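Local structure of tyrosine--tRNA ligase (Pyrococcus horikoshii, 2CYC) at residues I46-T50 with K251-S255; L227-P232 with R285-V289; C279-V284 with K326-G332; V293-F298 with Y319-L325. The protein catalyses the ATP-dependent activation of L-tyrosine and its attachment to tRNA(Tyr), probably through a tyrosyl-adenylate intermediate, and works as a homodimer. Residues are numbered along the deposited sequence.

Contact 1 of 4, residues I46-T50 with K251-S255; sequences IHLGT and KMSKS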
loop_
_atom_site.group_PDB
_atom_site.type_symbol
_atom_site.label_atom_id
_atom_site.label_comp_id
_atom_site.label_asym_id
_atom_site.label_seq_id
_atom_site.Cartn_x
_atom_site.Cartn_y
_atom_site.Cartn_z
ATOM N N ILE A 46 -27.918 2.771 -8.957
ATOM C CA ILE A 46 -27.260 3.058 -10.219
ATOM C C ILE A 46 -27.974 4.191 -10.960
ATOM O O ILE A 46 -29.100 4.011 -11.429
ATOM C CB ILE A 46 -27.243 1.799 -11.117
ATOM C CG1 ILE A 46 -26.388 0.707 -10.459
ATOM C CG2 ILE A 46 -26.725 2.154 -12.515
ATOM C CD1 ILE A 46 -26.581 -0.674 -11.085
ATOM N N HIS A 47 -27.329 5.354 -11.053
ATOM C CA HIS A 47 -27.933 6.483 -11.763
ATOM C C HIS A 47 -27.621 6.331 -13.249
ATOM O O HIS A 47 -26.807 5.487 -13.617
ATOM C CB HIS A 47 -27.421 7.823 -11.200
ATOM C CG HIS A 47 -25.953 8.050 -11.377
ATOM N ND1 HIS A 47 -25.389 8.363 -12.595
ATOM C CD2 HIS A 47 -24.936 8.050 -10.481
ATOM C CE1 HIS A 47 -24.090 8.549 -12.443
ATOM N NE2 HIS A 47 -23.788 8.365 -11.169
ATOM N N LEU A 48 -28.266 7.128 -14.103
ATOM C CA LEU A 48 -28.090 7.000 -15.558
ATOM C C LEU A 48 -26.665 7.107 -16.089
ATOM O O LEU A 48 -26.317 6.457 -17.085
ATOM C CB LEU A 48 -28.981 8.009 -16.300
ATOM C CG LEU A 48 -30.462 7.993 -15.915
ATOM C CD1 LEU A 48 -31.266 8.861 -16.887
ATOM C CD2 LEU A 48 -30.971 6.566 -15.931
ATOM N N GLY A 49 -25.846 7.934 -15.449
ATOM C CA GLY A 49 -24.471 8.065 -15.897
ATOM C C GLY A 49 -23.742 6.740 -15.767
ATOM O O GLY A 49 -23.064 6.290 -16.690
ATOM N N THR A 50 -23.902 6.097 -14.618
ATOM C CA THR A 50 -23.246 4.822 -14.341
ATOM C C THR A 50 -23.739 3.695 -15.249
ATOM O O THR A 50 -22.948 3.000 -15.890
ATOM C CB THR A 50 -23.476 4.422 -12.878
ATOM O OG1 THR A 50 -23.139 5.529 -12.040
ATOM C CG2 THR A 50 -22.612 3.239 -12.487
ATOM N N LYS A 251 -21.625 16.906 -11.411
ATOM C CA LYS A 251 -21.821 15.587 -12.019
ATOM C C LYS A 251 -22.769 14.749 -11.148
ATOM O O LYS A 251 -22.703 14.786 -9.917
ATOM C CB LYS A 251 -20.477 14.870 -12.207
ATOM C CG LYS A 251 -19.736 14.525 -10.928
ATOM C CD LYS A 251 -18.325 14.053 -11.246
ATOM C CE LYS A 251 -17.573 13.622 -10.000
ATOM N NZ LYS A 251 -16.118 13.445 -10.281
ATOM N N MET A 252 -23.653 14.003 -11.804
ATOM C CA MET A 252 -24.648 13.186 -11.123
ATOM C C MET A 252 -24.164 12.282 -9.986
ATOM O O MET A 252 -24.923 12.015 -9.050
ATOM C CB MET A 252 -25.418 12.362 -12.151
ATOM C CG MET A 252 -26.553 11.539 -11.563
ATOM S SD MET A 252 -27.995 11.536 -12.656
ATOM C CE MET A 252 -27.244 10.865 -14.155
ATOM N N SER A 253 -22.927 11.799 -10.049
ATOM C CA SER A 253 -22.418 10.943 -8.970
ATOM C C SER A 253 -22.337 11.680 -7.635
ATOM O O SER A 253 -22.242 11.060 -6.580
ATOM C CB SER A 253 -21.034 10.382 -9.312
ATOM O OG SER A 253 -21.155 9.235 -10.130
ATOM N N LYS A 254 -22.382 13.005 -7.681
ATOM C CA LYS A 254 -22.317 13.792 -6.459
ATOM C C LYS A 254 -23.648 14.433 -6.068
ATOM O O LYS A 254 -23.744 15.078 -5.021
ATOM C CB LYS A 254 -21.232 14.863 -6.595
ATOM C CG LYS A 254 -19.822 14.293 -6.466
ATOM C CD LYS A 254 -18.769 15.388 -6.356
ATOM C CE LYS A 254 -17.450 14.838 -5.802
ATOM N NZ LYS A 254 -16.862 13.753 -6.644
ATOM N N SER A 255 -24.670 14.237 -6.901
ATOM C CA SER A 255 -26.000 14.811 -6.666
ATOM C C SER A 255 -26.844 14.078 -5.622
ATOM O O SER A 255 -26.635 12.897 -5.345
ATOM C CB SER A 255 -26.805 14.841 -7.975
ATOM O OG SER A 255 -26.134 15.563 -8.992
#
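The backbones stay well apart here, with Gly-49 CA and Met-252 CA, the closest pair, 7.0 Å from each other. Residues 47-50 (HLGT) are this enzyme's version of the class I synthetase HIGH signature, at the start of helix 48-63, and 251-255 are the KMSKS motif, whose residues 252-254 make a short 3-10 turn just after helix 240-250. Within that motif, Lys-254 N bonds to Lys-251 O at 2.9 Å. The gap is filled by side chains. His-47 is the N-cap of helix 48-63: its ND1 takes a weak capping bond from Gly-49 N at 2.9 Å. His-47 points its CA-to-CB bond toward the KMSKS turn, and Met-252 lies against the imidazole, CG 3.7 Å from the centroid of the His-47 ring in a CH-pi contact over one face. Met-252 CE reaches further, 3.5 Å from Gly-49 N and 4.0 Å from Leu-48 CB. A side chain at Gly-49 would run into the His-47 ring. The Lys-251 side chain instead makes a salt bridge with Asp-189, and Lys-254 is predicted to bind ATP. The two class I signatures are thus in direct touch, with bound tyrosine about 7 Å from the Ser-253 side chain. At the edge of the imidazole, His-47 NE2 and Ser-253 OG share a hydrogen bond of 3.0 Å, in which either could be the donor.

Contact 2 of 4, residues L227-P232 with R285-V289; sequences LGLQEP and RYNPV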
loop_
_atom_site.group_PDB
_atom_site.type_symbol
_atom_site.label_atom_id
_atom_site.label_comp_id
_atom_site.label_asym_id
_atom_site.label_seq_id
_atom_site.Cartn_x
_atom_site.Cartn_y
_atom_site.Cartn_z
ATOM N N LEU A 227 -24.306 15.335 -16.204
ATOM C CA LEU A 227 -24.527 16.273 -15.108
ATOM C C LEU A 227 -25.766 15.922 -14.303
ATOM O O LEU A 227 -26.700 15.305 -14.819
ATOM C CB LEU A 227 -24.713 17.689 -15.653
ATOM C CG LEU A 227 -23.506 18.346 -16.311
ATOM C CD1 LEU A 227 -23.927 19.666 -16.944
ATOM C CD2 LEU A 227 -22.401 18.551 -15.267
ATOM N N GLY A 228 -25.762 16.305 -13.029
ATOM C CA GLY A 228 -26.930 16.090 -12.199
ATOM C C GLY A 228 -27.941 17.127 -12.686
ATOM O O GLY A 228 -27.563 18.071 -13.371
ATOM N N LEU A 229 -29.214 16.976 -12.332
ATOM C CA LEU A 229 -30.243 17.906 -12.791
ATOM C C LEU A 229 -30.399 19.183 -11.963
ATOM O O LEU A 229 -31.142 20.081 -12.353
ATOM C CB LEU A 229 -31.588 17.181 -12.859
ATOM C CG LEU A 229 -31.614 15.967 -13.794
ATOM C CD1 LEU A 229 -32.923 15.206 -13.641
ATOM C CD2 LEU A 229 -31.416 16.430 -15.230
ATOM N N GLN A 230 -29.691 19.270 -10.839
ATOM C CA GLN A 230 -29.790 20.432 -9.954
ATOM C C GLN A 230 -29.190 21.719 -10.522
ATOM O O GLN A 230 -28.268 21.678 -11.341
ATOM C CB GLN A 230 -29.134 20.125 -8.598
ATOM C CG GLN A 230 -27.596 20.097 -8.601
ATOM C CD GLN A 230 -27.013 18.826 -9.203
ATOM O OE1 GLN A 230 -27.676 17.783 -9.258
ATOM N NE2 GLN A 230 -25.758 18.901 -9.634
ATOM N N GLU A 231 -29.713 22.866 -10.085
ATOM C CA GLU A 231 -29.186 24.139 -10.559
ATOM C C GLU A 231 -27.818 24.352 -9.926
ATOM O O GLU A 231 -27.567 23.898 -8.810
ATOM C CB GLU A 231 -30.122 25.302 -10.204
ATOM C CG GLU A 231 -30.255 25.603 -8.723
ATOM C CD GLU A 231 -30.200 27.100 -8.430
ATOM O OE1 GLU A 231 -30.913 27.877 -9.109
ATOM O OE2 GLU A 231 -29.444 27.499 -7.516
ATOM N N PRO A 232 -26.914 25.044 -10.634
ATOM C CA PRO A 232 -25.554 25.326 -10.160
ATOM C C PRO A 232 -25.532 26.118 -8.854
ATOM O O PRO A 232 -26.485 26.825 -8.533
ATOM C CB PRO A 232 -24.941 26.128 -11.305
ATOM C CG PRO A 232 -25.788 25.768 -12.497
ATOM C CD PRO A 232 -27.161 25.705 -11.925
ATOM N N ARG A 285 -24.990 26.564 -22.836
ATOM C CA ARG A 285 -23.641 26.378 -22.290
ATOM C C ARG A 285 -23.671 25.412 -21.095
ATOM O O ARG A 285 -22.906 24.448 -21.040
ATOM C CB ARG A 285 -23.068 27.726 -21.849
ATOM C CG ARG A 285 -21.769 27.645 -21.059
ATOM C CD ARG A 285 -21.510 28.968 -20.339
ATOM N NE ARG A 285 -20.329 28.947 -19.477
ATOM C CZ ARG A 285 -19.078 28.869 -19.920
ATOM N NH1 ARG A 285 -18.071 28.860 -19.057
ATOM N NH2 ARG A 285 -18.834 28.802 -21.225
ATOM N N TYR A 286 -24.544 25.688 -20.131
ATOM C CA TYR A 286 -24.687 24.825 -18.966
ATOM C C TYR A 286 -26.173 24.501 -18.873
ATOM O O TYR A 286 -26.985 25.333 -18.458
ATOM C CB TYR A 286 -24.197 25.516 -17.688
ATOM C CG TYR A 286 -24.220 24.576 -16.512
ATOM C CD1 TYR A 286 -25.418 24.259 -15.880
ATOM C CD2 TYR A 286 -23.061 23.924 -16.089
ATOM C CE1 TYR A 286 -25.474 23.314 -14.867
ATOM C CE2 TYR A 286 -23.104 22.971 -15.069
ATOM C CZ TYR A 286 -24.316 22.671 -14.466
ATOM O OH TYR A 286 -24.387 21.721 -13.476
ATOM N N ASN A 287 -26.518 23.280 -19.253
ATOM C CA ASN A 287 -27.898 22.835 -19.238
ATOM C C ASN A 287 -27.928 21.317 -19.062
ATOM O O ASN A 287 -27.700 20.566 -20.013
ATOM C CB ASN A 287 -28.532 23.247 -20.574
ATOM C CG ASN A 287 -30.031 23.036 -20.616
ATOM O OD1 ASN A 287 -30.758 23.828 -21.230
ATOM N ND2 ASN A 287 -30.503 21.966 -19.990
ATOM N N PRO A 288 -28.203 20.849 -17.836
ATOM C CA PRO A 288 -28.252 19.410 -17.564
ATOM C C PRO A 288 -29.194 18.652 -18.495
ATOM O O PRO A 288 -28.892 17.537 -18.930
ATOM C CB PRO A 288 -28.698 19.354 -16.107
ATOM C CG PRO A 288 -28.090 20.618 -15.538
ATOM C CD PRO A 288 -28.405 21.629 -16.602
ATOM N N VAL A 289 -30.330 19.262 -18.814
ATOM C CA VAL A 289 -31.279 18.601 -19.682
ATOM C C VAL A 289 -30.730 18.404 -21.091
ATOM O O VAL A 289 -30.859 17.310 -21.652
ATOM C CB VAL A 289 -32.619 19.363 -19.755
ATOM C CG1 VAL A 289 -33.551 18.656 -20.733
ATOM C CG2 VAL A 289 -33.262 19.427 -18.367
HETATM O O HOH W 1 -26.436 20.480 -12.742
#
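A loop and a helix start fit together like a relief and its mould: the loop 227-232, which follows strand 214-223 of the Rossmann fold, and the lead-in to helix 288-297, with Asn-287 at its N-cap. The contact seats that helix start on the loop, next to the KMSKS motif, where Gln-230 hydrogen-bonds Ser-255. The main bump is Pro-288 in the first helical turn. Its ring presses into a shallow hollow lined by the backbone from Gly-228 to Leu-229 and by two leucines. Pro-288 CB lies 3.2 Å from Gly-228 O, 3.9 Å from Leu-229 CA, 4.1 Å from Leu-229 CD2 and 4.3 Å from Leu-227 CB. The second bump is the Tyr-286 ring, inserted between Leu-227 and Pro-232. Leu-227 CD1 sits over a face of it, 4.2 Å from the centroid of the Tyr-286 ring in a CH-pi contact, while Pro-232 CG comes within 3.4 Å of Tyr-286 CE1. Helix 240-250 adds Phe-243, Lys-247 and Met-250 around the tyrosine. No direct hydrogen bond crosses the interface. A water fills the remaining pocket, donating to Gly-228 O at 2.7 Å and Gln-230 O at 2.6 Å and accepting from Tyr-286 OH at 2.5 Å.

Contact 3 of 4, residues C279-V284 with K326-G332; sequences CPAREV and KRDFAEG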
loop_
_atom_site.group_PDB
_atom_site.type_symbol
_atom_site.label_atom_id
_atom_site.label_comp_id
_atom_site.label_asym_id
_atom_site.label_seq_id
_atom_site.Cartn_x
_atom_site.Cartn_y
_atom_site.Cartn_z
ATOM N N CYS A 279 -32.916 23.956 -16.457
ATOM C CA CYS A 279 -32.936 24.011 -17.917
ATOM C C CYS A 279 -33.435 25.390 -18.352
ATOM O O CYS A 279 -34.568 25.531 -18.831
ATOM C CB CYS A 279 -33.870 22.920 -18.445
ATOM S SG CYS A 279 -34.008 22.781 -20.245
ATOM N N PRO A 280 -32.593 26.426 -18.181
ATOM C CA PRO A 280 -32.926 27.808 -18.546
ATOM C C PRO A 280 -33.224 27.942 -20.020
ATOM O O PRO A 280 -32.509 27.396 -20.862
ATOM C CB PRO A 280 -31.671 28.594 -18.162
ATOM C CG PRO A 280 -31.043 27.755 -17.102
ATOM C CD PRO A 280 -31.235 26.350 -17.620
ATOM N N ALA A 281 -34.281 28.679 -20.335
ATOM C CA ALA A 281 -34.661 28.888 -21.722
ATOM C C ALA A 281 -33.479 29.462 -22.503
ATOM O O ALA A 281 -32.796 30.380 -22.033
ATOM C CB ALA A 281 -35.864 29.841 -21.795
ATOM N N ARG A 282 -33.245 28.906 -23.690
ATOM C CA ARG A 282 -32.166 29.326 -24.591
ATOM C C ARG A 282 -30.742 29.088 -24.094
ATOM O O ARG A 282 -29.787 29.310 -24.837
ATOM C CB ARG A 282 -32.319 30.805 -24.962
ATOM C CG ARG A 282 -33.659 31.151 -25.572
ATOM C CD ARG A 282 -33.619 32.504 -26.258
ATOM N NE ARG A 282 -34.911 32.834 -26.846
ATOM C CZ ARG A 282 -35.123 33.849 -27.680
ATOM N NH1 ARG A 282 -34.119 34.644 -28.033
ATOM N NH2 ARG A 282 -36.343 34.072 -28.155
ATOM N N GLU A 283 -30.587 28.645 -22.850
ATOM C CA GLU A 283 -29.251 28.388 -22.313
ATOM C C GLU A 283 -28.711 27.080 -22.889
ATOM O O GLU A 283 -29.335 26.028 -22.741
ATOM C CB GLU A 283 -29.309 28.310 -20.784
ATOM C CG GLU A 283 -27.986 27.974 -20.092
ATOM C CD GLU A 283 -26.846 28.920 -20.452
ATOM O OE1 GLU A 283 -27.084 30.136 -20.592
ATOM O OE2 GLU A 283 -25.699 28.445 -20.578
ATOM N N VAL A 284 -27.562 27.147 -23.558
ATOM C CA VAL A 284 -26.958 25.955 -24.146
ATOM C C VAL A 284 -25.546 25.670 -23.649
ATOM O O VAL A 284 -24.971 24.648 -24.006
ATOM C CB VAL A 284 -26.911 26.030 -25.693
ATOM C CG1 VAL A 284 -28.323 26.109 -26.258
ATOM C CG2 VAL A 284 -26.073 27.228 -26.135
ATOM N N LYS A 326 -30.512 21.676 -30.604
ATOM C CA LYS A 326 -29.788 22.695 -29.861
ATOM C C LYS A 326 -30.037 24.083 -30.459
ATOM O O LYS A 326 -30.234 25.055 -29.725
ATOM C CB LYS A 326 -28.291 22.376 -29.869
ATOM C CG LYS A 326 -27.443 23.349 -29.082
ATOM C CD LYS A 326 -25.975 22.966 -29.184
ATOM C CE LYS A 326 -25.114 23.922 -28.381
ATOM N NZ LYS A 326 -23.670 23.603 -28.475
ATOM N N ARG A 327 -30.018 24.166 -31.788
ATOM C CA ARG A 327 -30.254 25.428 -32.494
ATOM C C ARG A 327 -31.657 25.934 -32.138
ATOM O O ARG A 327 -31.836 27.072 -31.720
ATOM C CB ARG A 327 -30.156 25.205 -34.008
ATOM C CG ARG A 327 -30.291 26.463 -34.861
ATOM C CD ARG A 327 -28.955 27.180 -35.077
ATOM N NE ARG A 327 -28.035 26.435 -35.942
ATOM C CZ ARG A 327 -27.243 25.440 -35.538
ATOM N NH1 ARG A 327 -26.447 24.828 -36.408
ATOM N NH2 ARG A 327 -27.229 25.062 -34.264
ATOM N N ASP A 328 -32.646 25.069 -32.311
ATOM C CA ASP A 328 -34.025 25.403 -32.000
ATOM C C ASP A 328 -34.188 25.856 -30.552
ATOM O O ASP A 328 -35.027 26.704 -30.258
ATOM C CB ASP A 328 -34.918 24.197 -32.270
ATOM C CG ASP A 328 -35.763 24.367 -33.513
ATOM O OD1 ASP A 328 -35.284 25.002 -34.477
ATOM O OD2 ASP A 328 -36.901 23.853 -33.531
ATOM N N PHE A 329 -33.385 25.301 -29.650
ATOM C CA PHE A 329 -33.482 25.673 -28.242
ATOM C C PHE A 329 -32.823 27.031 -28.018
ATOM O O PHE A 329 -33.381 27.905 -27.352
ATOM C CB PHE A 329 -32.806 24.618 -27.349
ATOM C CG PHE A 329 -33.094 24.794 -25.877
ATOM C CD1 PHE A 329 -34.268 24.284 -25.316
ATOM C CD2 PHE A 329 -32.220 25.511 -25.062
ATOM C CE1 PHE A 329 -34.569 24.487 -23.966
ATOM C CE2 PHE A 329 -32.507 25.724 -23.714
ATOM C CZ PHE A 329 -33.687 25.211 -23.162
ATOM N N ALA A 330 -31.633 27.206 -28.580
ATOM C CA ALA A 330 -30.903 28.461 -28.435
ATOM C C ALA A 330 -31.713 29.624 -28.996
ATOM O O ALA A 330 -31.689 30.726 -28.446
ATOM C CB ALA A 330 -29.556 28.374 -29.148
ATOM N N GLU A 331 -32.434 29.369 -30.085
ATOM C CA GLU A 331 -33.251 30.399 -30.723
ATOM C C GLU A 331 -34.634 30.580 -30.091
ATOM O O GLU A 331 -35.461 31.317 -30.615
ATOM C CB GLU A 331 -33.401 30.089 -32.216
ATOM C CG GLU A 331 -32.082 30.169 -32.976
ATOM C CD GLU A 331 -32.180 29.673 -34.410
ATOM O OE1 GLU A 331 -31.152 29.727 -35.117
ATOM O OE2 GLU A 331 -33.269 29.227 -34.828
ATOM N N GLY A 332 -34.885 29.909 -28.971
ATOM C CA GLY A 332 -36.174 30.036 -28.311
ATOM C C GLY A 332 -37.341 29.437 -29.074
ATOM O O GLY A 332 -38.491 29.797 -28.843
HETATM O O HOH W 2 -35.373 27.527 -25.520
#
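Phe-329 pushes its ring into the bend of 279-284, where a type II beta turn from Pro-280 to Glu-283 curls round it. The turn presents backbone rather than side chains: Phe-329 CE2 lies 3.3 Å from each of Pro-280 O, Arg-282 N and Glu-283 O, with the Pro-280 oxygen near the ring plane. Cys-279 SG adds an oblique sulfur-aromatic contact, 3.8 Å from Phe-329 CZ. Val-284 closes the other end, its CG1 4.1 Å from Phe-329 CD2 and 3.9 Å from Ala-330 CB, and its CB 3.9 Å from Lys-326 CE. No direct hydrogen bond joins the segments. A water instead accepts from Arg-282 N at 3.1 Å and donates to Phe-329 O at 2.7 Å, and Arg-282 CA makes a CA-H...O contact with Phe-329 O at 3.3 Å. The arginine then runs along the helix end, NE 3.4 Å from Gly-332 CA. Gly-332, with positive phi, is the C-prime residue of a Schellman motif ending helix 322-330, and a CB there would clash with Arg-282 NE. The turn between helices 267-276 and 288-297 clasps the end of helix 322-330, while Leu-290 of helix 288-297 and Pro-336 and Leu-339 of helix 336-350 also pack on Phe-329.

Contact 4 of 4, residues V293-F298 with Y319-L325; sequences VEYIIF and YTTFEEL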
loop_
_atom_site.group_PDB
_atom_site.type_symbol
_atom_site.label_atom_id
_atom_site.label_comp_id
_atom_site.label_asym_id
_atom_site.label_seq_id
_atom_site.Cartn_x
_atom_site.Cartn_y
_atom_site.Cartn_z
ATOM N N VAL A 293 -29.931 15.066 -23.342
ATOM C CA VAL A 293 -30.466 14.930 -24.696
ATOM C C VAL A 293 -29.323 14.583 -25.658
ATOM O O VAL A 293 -29.448 13.704 -26.499
ATOM C CB VAL A 293 -31.136 16.253 -25.192
ATOM C CG1 VAL A 293 -31.406 16.173 -26.689
ATOM C CG2 VAL A 293 -32.440 16.501 -24.444
ATOM N N GLU A 294 -28.201 15.272 -25.520
ATOM C CA GLU A 294 -27.080 15.018 -26.403
ATOM C C GLU A 294 -26.456 13.636 -26.247
ATOM O O GLU A 294 -26.237 12.947 -27.235
ATOM C CB GLU A 294 -25.981 16.063 -26.207
ATOM C CG GLU A 294 -24.817 15.848 -27.183
ATOM C CD GLU A 294 -23.746 16.906 -27.076
ATOM O OE1 GLU A 294 -22.838 16.909 -27.930
ATOM O OE2 GLU A 294 -23.801 17.729 -26.137
ATOM N N TYR A 295 -26.176 13.234 -25.009
ATOM C CA TYR A 295 -25.523 11.952 -24.759
ATOM C C TYR A 295 -26.386 10.700 -24.631
ATOM O O TYR A 295 -25.882 9.592 -24.772
ATOM C CB TYR A 295 -24.613 12.096 -23.544
ATOM C CG TYR A 295 -23.430 12.973 -23.856
ATOM C CD1 TYR A 295 -22.292 12.445 -24.468
ATOM C CD2 TYR A 295 -23.468 14.351 -23.602
ATOM C CE1 TYR A 295 -21.217 13.267 -24.822
ATOM C CE2 TYR A 295 -22.402 15.182 -23.955
ATOM C CZ TYR A 295 -21.281 14.633 -24.563
ATOM O OH TYR A 295 -20.227 15.447 -24.914
ATOM N N ILE A 296 -27.675 10.865 -24.365
ATOM C CA ILE A 296 -28.554 9.708 -24.262
ATOM C C ILE A 296 -29.413 9.604 -25.521
ATOM O O ILE A 296 -29.236 8.691 -26.337
ATOM C CB ILE A 296 -29.471 9.789 -23.003
ATOM C CG1 ILE A 296 -28.609 9.812 -21.729
ATOM C CG2 ILE A 296 -30.416 8.588 -22.963
ATOM C CD1 ILE A 296 -29.406 9.808 -20.421
ATOM N N ILE A 297 -30.313 10.566 -25.700
ATOM C CA ILE A 297 -31.220 10.561 -26.846
ATOM C C ILE A 297 -30.534 10.568 -28.220
ATOM O O ILE A 297 -30.953 9.843 -29.122
ATOM C CB ILE A 297 -32.223 11.735 -26.727
ATOM C CG1 ILE A 297 -33.012 11.576 -25.417
ATOM C CG2 ILE A 297 -33.163 11.756 -27.936
ATOM C CD1 ILE A 297 -33.999 12.697 -25.109
ATOM N N PHE A 298 -29.489 11.374 -28.388
ATOM C CA PHE A 298 -28.774 11.405 -29.665
ATOM C C PHE A 298 -27.438 10.684 -29.561
ATOM O O PHE A 298 -26.447 11.093 -30.171
ATOM C CB PHE A 298 -28.547 12.849 -30.147
ATOM C CG PHE A 298 -29.806 13.538 -30.559
ATOM C CD1 PHE A 298 -30.549 14.267 -29.637
ATOM C CD2 PHE A 298 -30.310 13.369 -31.846
ATOM C CE1 PHE A 298 -31.781 14.811 -29.986
ATOM C CE2 PHE A 298 -31.540 13.907 -32.204
ATOM C CZ PHE A 298 -32.278 14.628 -31.270
ATOM N N TYR A 319 -36.752 15.881 -34.477
ATOM C CA TYR A 319 -35.345 16.189 -34.688
ATOM C C TYR A 319 -34.565 14.937 -35.070
ATOM O O TYR A 319 -34.877 13.835 -34.613
ATOM C CB TYR A 319 -34.739 16.802 -33.431
ATOM C CG TYR A 319 -35.387 18.097 -33.014
ATOM C CD1 TYR A 319 -36.470 18.108 -32.133
ATOM C CD2 TYR A 319 -34.911 19.320 -33.491
ATOM C CE1 TYR A 319 -37.063 19.306 -31.731
ATOM C CE2 TYR A 319 -35.498 20.524 -33.095
ATOM C CZ TYR A 319 -36.570 20.508 -32.216
ATOM O OH TYR A 319 -37.137 21.692 -31.816
ATOM N N THR A 320 -33.550 15.113 -35.911
ATOM C CA THR A 320 -32.736 13.990 -36.353
ATOM C C THR A 320 -31.329 14.069 -35.795
ATOM O O THR A 320 -30.641 13.053 -35.687
ATOM C CB THR A 320 -32.657 13.921 -37.889
ATOM O OG1 THR A 320 -32.132 15.154 -38.396
ATOM C CG2 THR A 320 -34.043 13.672 -38.479
ATOM N N THR A 321 -30.889 15.274 -35.454
ATOM C CA THR A 321 -29.559 15.441 -34.884
ATOM C C THR A 321 -29.640 16.373 -33.685
ATOM O O THR A 321 -30.542 17.207 -33.594
ATOM C CB THR A 321 -28.555 16.037 -35.894
ATOM O OG1 THR A 321 -28.870 17.414 -36.127
ATOM C CG2 THR A 321 -28.601 15.267 -37.215
ATOM N N PHE A 322 -28.698 16.227 -32.763
ATOM C CA PHE A 322 -28.686 17.067 -31.586
ATOM C C PHE A 322 -28.526 18.523 -31.992
ATOM O O PHE A 322 -29.177 19.414 -31.436
ATOM C CB PHE A 322 -27.544 16.672 -30.659
ATOM C CG PHE A 322 -27.383 17.594 -29.485
ATOM C CD1 PHE A 322 -28.386 17.703 -28.528
ATOM C CD2 PHE A 322 -26.244 18.377 -29.353
ATOM C CE1 PHE A 322 -28.256 18.579 -27.460
ATOM C CE2 PHE A 322 -26.102 19.258 -28.283
ATOM C CZ PHE A 322 -27.113 19.357 -27.336
ATOM N N GLU A 323 -27.662 18.760 -32.973
ATOM C CA GLU A 323 -27.400 20.111 -33.437
ATOM C C GLU A 323 -28.672 20.863 -33.822
ATOM O O GLU A 323 -28.829 22.026 -33.462
ATOM C CB GLU A 323 -26.422 20.088 -34.613
ATOM C CG GLU A 323 -25.694 21.402 -34.781
ATOM C CD GLU A 323 -24.903 21.784 -33.537
ATOM O OE1 GLU A 323 -24.528 22.971 -33.413
ATOM O OE2 GLU A 323 -24.651 20.897 -32.686
ATOM N N GLU A 324 -29.577 20.211 -34.548
ATOM C CA GLU A 324 -30.832 20.864 -34.935
ATOM C C GLU A 324 -31.592 21.274 -33.676
ATOM O O GLU A 324 -32.039 22.419 -33.544
ATOM C CB GLU A 324 -31.741 19.922 -35.732
ATOM C CG GLU A 324 -31.090 19.159 -36.861
ATOM C CD GLU A 324 -32.085 18.274 -37.597
ATOM O OE1 GLU A 324 -32.966 17.683 -36.932
ATOM O OE2 GLU A 324 -31.982 18.161 -38.837
ATOM N N LEU A 325 -31.740 20.326 -32.750
ATOM C CA LEU A 325 -32.467 20.587 -31.515
ATOM C C LEU A 325 -31.831 21.711 -30.718
ATOM O O LEU A 325 -32.524 22.594 -30.214
ATOM C CB LEU A 325 -32.557 19.315 -30.659
ATOM C CG LEU A 325 -33.355 19.463 -29.356
ATOM C CD1 LEU A 325 -33.908 18.117 -28.936
ATOM C CD2 LEU A 325 -32.473 20.064 -28.263
#
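Tyr-319 ends strand 317-319 of a small antiparallel hairpin, and its CB meets the edge of the Phe-298 ring, 3.9 Å from Phe-298 CZ; the phenol leads away to bond Asp-328. Thr-320 follows, its C 3.6 Å from Phe-298 CE2 and its N held by Glu-324 OE1 at 2.8 Å. Thr-321 is the N-cap of helix 322-330, with OG1 accepting from Glu-324 N at 3.3 Å. Over a face of the Phe-298 ring lies Thr-321 C, 3.4 Å from Phe-298 CE2. The new helix begins directly on that phenylalanine, which follows a wide pi-type turn at the end of helix 288-297, with Phe-298 N bonded to Val-293 O at 3.0 Å. Next comes Phe-322. Its N sits 3.4 Å from Phe-298 CD2 while hydrogen-bonding Glu-301, and its ring lies flat on Glu-294, whose CB is 3.5 Å from the Phe-322 ring centroid and almost on the normal, a CH-pi contact. Val-293 CG1 approaches the ring edge, 3.9 Å from Phe-322 CD1. One turn on, Leu-325 CD1 fills the space between Val-293 CG1 at 3.9 Å and Phe-298 CE1 at 4.1 Å. The contact joins the end of helix 288-297 to the start of helix 322-330, with the strand pair 305-307 and 317-319 between them in sequence. Phe-305 of that pair packs on Phe-298 and Leu-325, and helix 336-350 covers Val-293 through Leu-339 and Val-343.

How the contacts relate
Contacts 2 and 4 are buried and contact 1 partly so, whereas contact 3 lies at the surface. Contact 1 alone has a direct hydrogen bond between its segments. Contacts 2 and 3 fill their polar gaps with a water, and contact 4 is mostly aromatic and aliphatic. Helix 288-297 serves contact 2 with its start and contact 4 with its end; helix 322-330 likewise serves contacts 4 and 3. Ser-255 OG and Gln-230 OE1, 2.7 Å apart, join contacts 1 and 2, Val-289 meets Cys-279 between 2 and 3, Leu-48 packs on Ile-296 between 1 and 4, and Tyr-319 OH and Asp-328 OD2, 2.8 Å apart, link 4 and 3. Direct contacts thus run from the HIGH-like and KMSKS segments to helices 288-297 and 322-330.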